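PDB 5T79: aldo-keto Reductase, OXIDOREDUCTASE from Salmonella typhimurium, which binds NADPH and probably acts as an NADP-dependent aldo-keto reductase, of interest for converting 3-hydroxybutanal to 1,3-butanediol. Local coordinates for residues H138-E143 / S168-D173. Numbering follows the deposited sequence. Where two conformers were deposited one is given.
Sequences HRPDPE and SNYPAD. With NDP (NADPH dihydro-nicotinamide-adenine-dinucleotide phosphate), chain E.
His-138 to Pro-140 and Ser-168 to Pro-171 continue side by side from the ends of neighbouring parallel strands 132-137 and 162-168, their end-to-end directions 24° apart, His-138 level with Ser-168 (CA atoms 5.1 Å apart), Arg-139 with Asn-169 and Pro-140 with Tyr-170. The Asn-169 carboxamide bridges protein and cofactor: ND2 donates to His-138 O at 2.9 Å, meeting the carbonyl oxygen almost head-on, and to NADPH O7N at 2.9 Å, the latter straighter (169° at the hydrogen). Asn-169 CG lies anti to its carbonyl carbon (chi1 -59°), which turns the amide toward both acceptors. Ser-168 OG accepts from nicotinamide N7N at 2.8 Å and bonds to Gln-193 O, while the His-138 ring turns its NE2-CD2 edge to the flat face of the cofactor carboxamide, NE2 packing 3.4 Å from NADPH O7N. Farther out, Pro-140 CG sits over one face of the Tyr-170 ring, 4.1 Å from its centroid in a CH-pi contact, and packs on Pro-171 CD. Tyr-170 OH bonds to His-137 and, through a water, reaches Asp-141 N. Ser-168 and Asn-169 thus read both ends of the nicotinamide carboxamide, fixing its rotation at the C-terminal mouth of the TIM barrel, where aldo-keto reductases hold the nicotinamide.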
# COMPACT_ATOMS: atom_id res chain seq x y z
N HIS A 138 7.35 9.70 0.21
CA HIS A 138 6.38 9.28 -0.81
C HIS A 138 6.96 9.07 -2.23
O HIS A 138 6.41 8.27 -3.01
CB HIS A 138 5.22 10.30 -0.85
CG HIS A 138 3.89 9.77 -1.29
ND1 HIS A 138 2.72 10.46 -0.98
CD2 HIS A 138 3.57 8.67 -2.01
CE1 HIS A 138 1.74 9.78 -1.56
NE2 HIS A 138 2.20 8.68 -2.16
N ARG A 139 8.03 9.79 -2.58
CA ARG A 139 8.65 9.65 -3.91
C ARG A 139 10.02 10.29 -3.87
O ARG A 139 10.23 11.18 -3.04
CB ARG A 139 7.79 10.30 -5.03
CG ARG A 139 7.52 11.79 -4.78
CD ARG A 139 7.48 12.62 -6.06
NE ARG A 139 6.96 13.97 -5.81
CZ ARG A 139 6.58 14.82 -6.76
NH1 ARG A 139 6.66 14.48 -8.03
NH2 ARG A 139 6.12 16.02 -6.43
N PRO A 140 10.96 9.90 -4.76
CA PRO A 140 12.28 10.54 -4.76
C PRO A 140 12.23 12.05 -4.96
O PRO A 140 11.34 12.56 -5.67
CB PRO A 140 12.97 9.92 -5.98
CG PRO A 140 12.31 8.58 -6.14
CD PRO A 140 10.87 8.86 -5.81
N ASP A 141 13.22 12.76 -4.37
CA ASP A 141 13.44 14.19 -4.58
C ASP A 141 14.88 14.34 -5.10
O ASP A 141 15.81 14.43 -4.30
CB ASP A 141 13.18 15.00 -3.29
CG ASP A 141 13.45 16.50 -3.43
OD1 ASP A 141 13.65 16.98 -4.58
OD2 ASP A 141 13.35 17.20 -2.43
N PRO A 142 15.09 14.34 -6.43
CA PRO A 142 16.47 14.37 -6.95
C PRO A 142 17.30 15.63 -6.63
O PRO A 142 18.52 15.55 -6.68
CB PRO A 142 16.29 14.26 -8.48
CG PRO A 142 14.86 14.61 -8.75
CD PRO A 142 14.10 14.19 -7.52
N GLU A 143 16.64 16.75 -6.29
CA GLU A 143 17.30 18.04 -6.05
C GLU A 143 17.64 18.34 -4.58
O GLU A 143 18.28 19.36 -4.31
CB GLU A 143 16.44 19.17 -6.64
CG GLU A 143 16.24 19.09 -8.15
CD GLU A 143 17.49 18.91 -8.98
OE1 GLU A 143 18.48 19.65 -8.76
OE2 GLU A 143 17.50 18.01 -9.85
N SER A 168 8.92 5.00 -0.96
CA SER A 168 7.95 4.62 -1.99
C SER A 168 8.37 5.19 -3.32
O SER A 168 8.95 6.29 -3.37
CB SER A 168 6.55 5.14 -1.61
OG SER A 168 5.58 4.75 -2.56
N ASN A 169 8.12 4.43 -4.42
CA ASN A 169 8.44 4.86 -5.80
C ASN A 169 9.93 5.12 -6.04
O ASN A 169 10.28 5.81 -7.00
CB ASN A 169 7.63 6.12 -6.16
CG ASN A 169 6.15 5.90 -6.08
OD1 ASN A 169 5.60 4.99 -6.70
ND2 ASN A 169 5.47 6.67 -5.25
N TYR A 170 10.81 4.52 -5.22
CA TYR A 170 12.24 4.69 -5.42
C TYR A 170 12.77 3.65 -6.42
O TYR A 170 12.59 2.46 -6.17
CB TYR A 170 12.98 4.53 -4.08
CG TYR A 170 13.21 5.81 -3.29
CD1 TYR A 170 12.14 6.62 -2.92
CD2 TYR A 170 14.47 6.15 -2.83
CE1 TYR A 170 12.34 7.78 -2.16
CE2 TYR A 170 14.69 7.30 -2.08
CZ TYR A 170 13.62 8.11 -1.74
OH TYR A 170 13.89 9.24 -1.02
N PRO A 171 13.45 4.05 -7.51
CA PRO A 171 14.06 3.05 -8.41
C PRO A 171 15.12 2.26 -7.65
O PRO A 171 15.57 2.75 -6.60
CB PRO A 171 14.68 3.89 -9.54
CG PRO A 171 14.06 5.25 -9.41
CD PRO A 171 13.78 5.43 -7.95
N ALA A 172 15.53 1.09 -8.15
CA ALA A 172 16.50 0.22 -7.45
C ALA A 172 17.82 0.92 -7.01
O ALA A 172 18.27 0.66 -5.89
CB ALA A 172 16.83 -0.99 -8.30
N ASP A 173 18.41 1.76 -7.87
CA ASP A 173 19.67 2.46 -7.61
C ASP A 173 19.52 3.44 -6.43
O ASP A 173 20.36 3.45 -5.53
CB ASP A 173 20.20 3.17 -8.89
CG ASP A 173 19.47 4.41 -9.43
OD1 ASP A 173 18.23 4.52 -9.22
OD2 ASP A 173 20.13 5.24 -10.11
PA NDP E . -6.29 -1.20 -6.85
O1A NDP E . -6.47 -2.36 -5.92
O2A NDP E . -5.37 -1.16 -7.99
O5B NDP E . -7.69 -0.73 -7.48
C5B NDP E . -8.66 -0.28 -6.51
C4B NDP E . -9.94 0.15 -7.18
O4B NDP E . -10.34 -0.85 -8.14
C3B NDP E . -11.11 0.31 -6.20
O3B NDP E . -11.21 1.66 -5.76
C2B NDP E . -12.31 -0.15 -7.01
O2B NDP E . -12.87 0.93 -7.79
C1B NDP E . -11.70 -1.18 -7.97
N9A NDP E . -11.78 -2.56 -7.50
C8A NDP E . -11.05 -3.16 -6.50
N7A NDP E . -11.34 -4.42 -6.31
C5A NDP E . -12.33 -4.68 -7.25
C6A NDP E . -13.10 -5.83 -7.52
N6A NDP E . -12.90 -7.02 -6.94
N1A NDP E . -14.07 -5.72 -8.46
C2A NDP E . -14.21 -4.56 -9.11
N3A NDP E . -13.52 -3.43 -8.96
C4A NDP E . -12.60 -3.55 -7.99
O3 NDP E . -5.80 -0.14 -5.78
PN NDP E . -5.35 1.37 -6.07
O1N NDP E . -6.60 2.08 -5.68
O2N NDP E . -4.78 1.57 -7.47
O5D NDP E . -4.09 1.77 -5.13
C5D NDP E . -3.79 0.87 -4.03
C4D NDP E . -3.34 1.64 -2.81
O4D NDP E . -1.95 2.00 -2.98
C3D NDP E . -4.05 2.95 -2.52
O3D NDP E . -5.28 2.72 -1.85
C2D NDP E . -3.00 3.74 -1.74
O2D NDP E . -2.97 3.59 -0.32
C1D NDP E . -1.69 3.25 -2.38
N1N NDP E . -1.19 4.13 -3.45
C2N NDP E . 0.09 4.67 -3.27
C3N NDP E . 0.67 5.48 -4.17
C7N NDP E . 2.13 5.78 -4.04
O7N NDP E . 2.59 6.59 -4.86
N7N NDP E . 2.88 5.25 -3.07
C4N NDP E . -0.15 6.03 -5.30
C5N NDP E . -1.37 5.22 -5.56
C6N NDP E . -1.86 4.36 -4.68
P2B NDP E . -14.43 1.35 -7.97
O1X NDP E . -14.82 2.69 -7.46
O2X NDP E . -14.59 1.21 -9.47
O3X NDP E . -15.20 0.21 -7.32
O HOH W 1 14.96 11.42 -2.60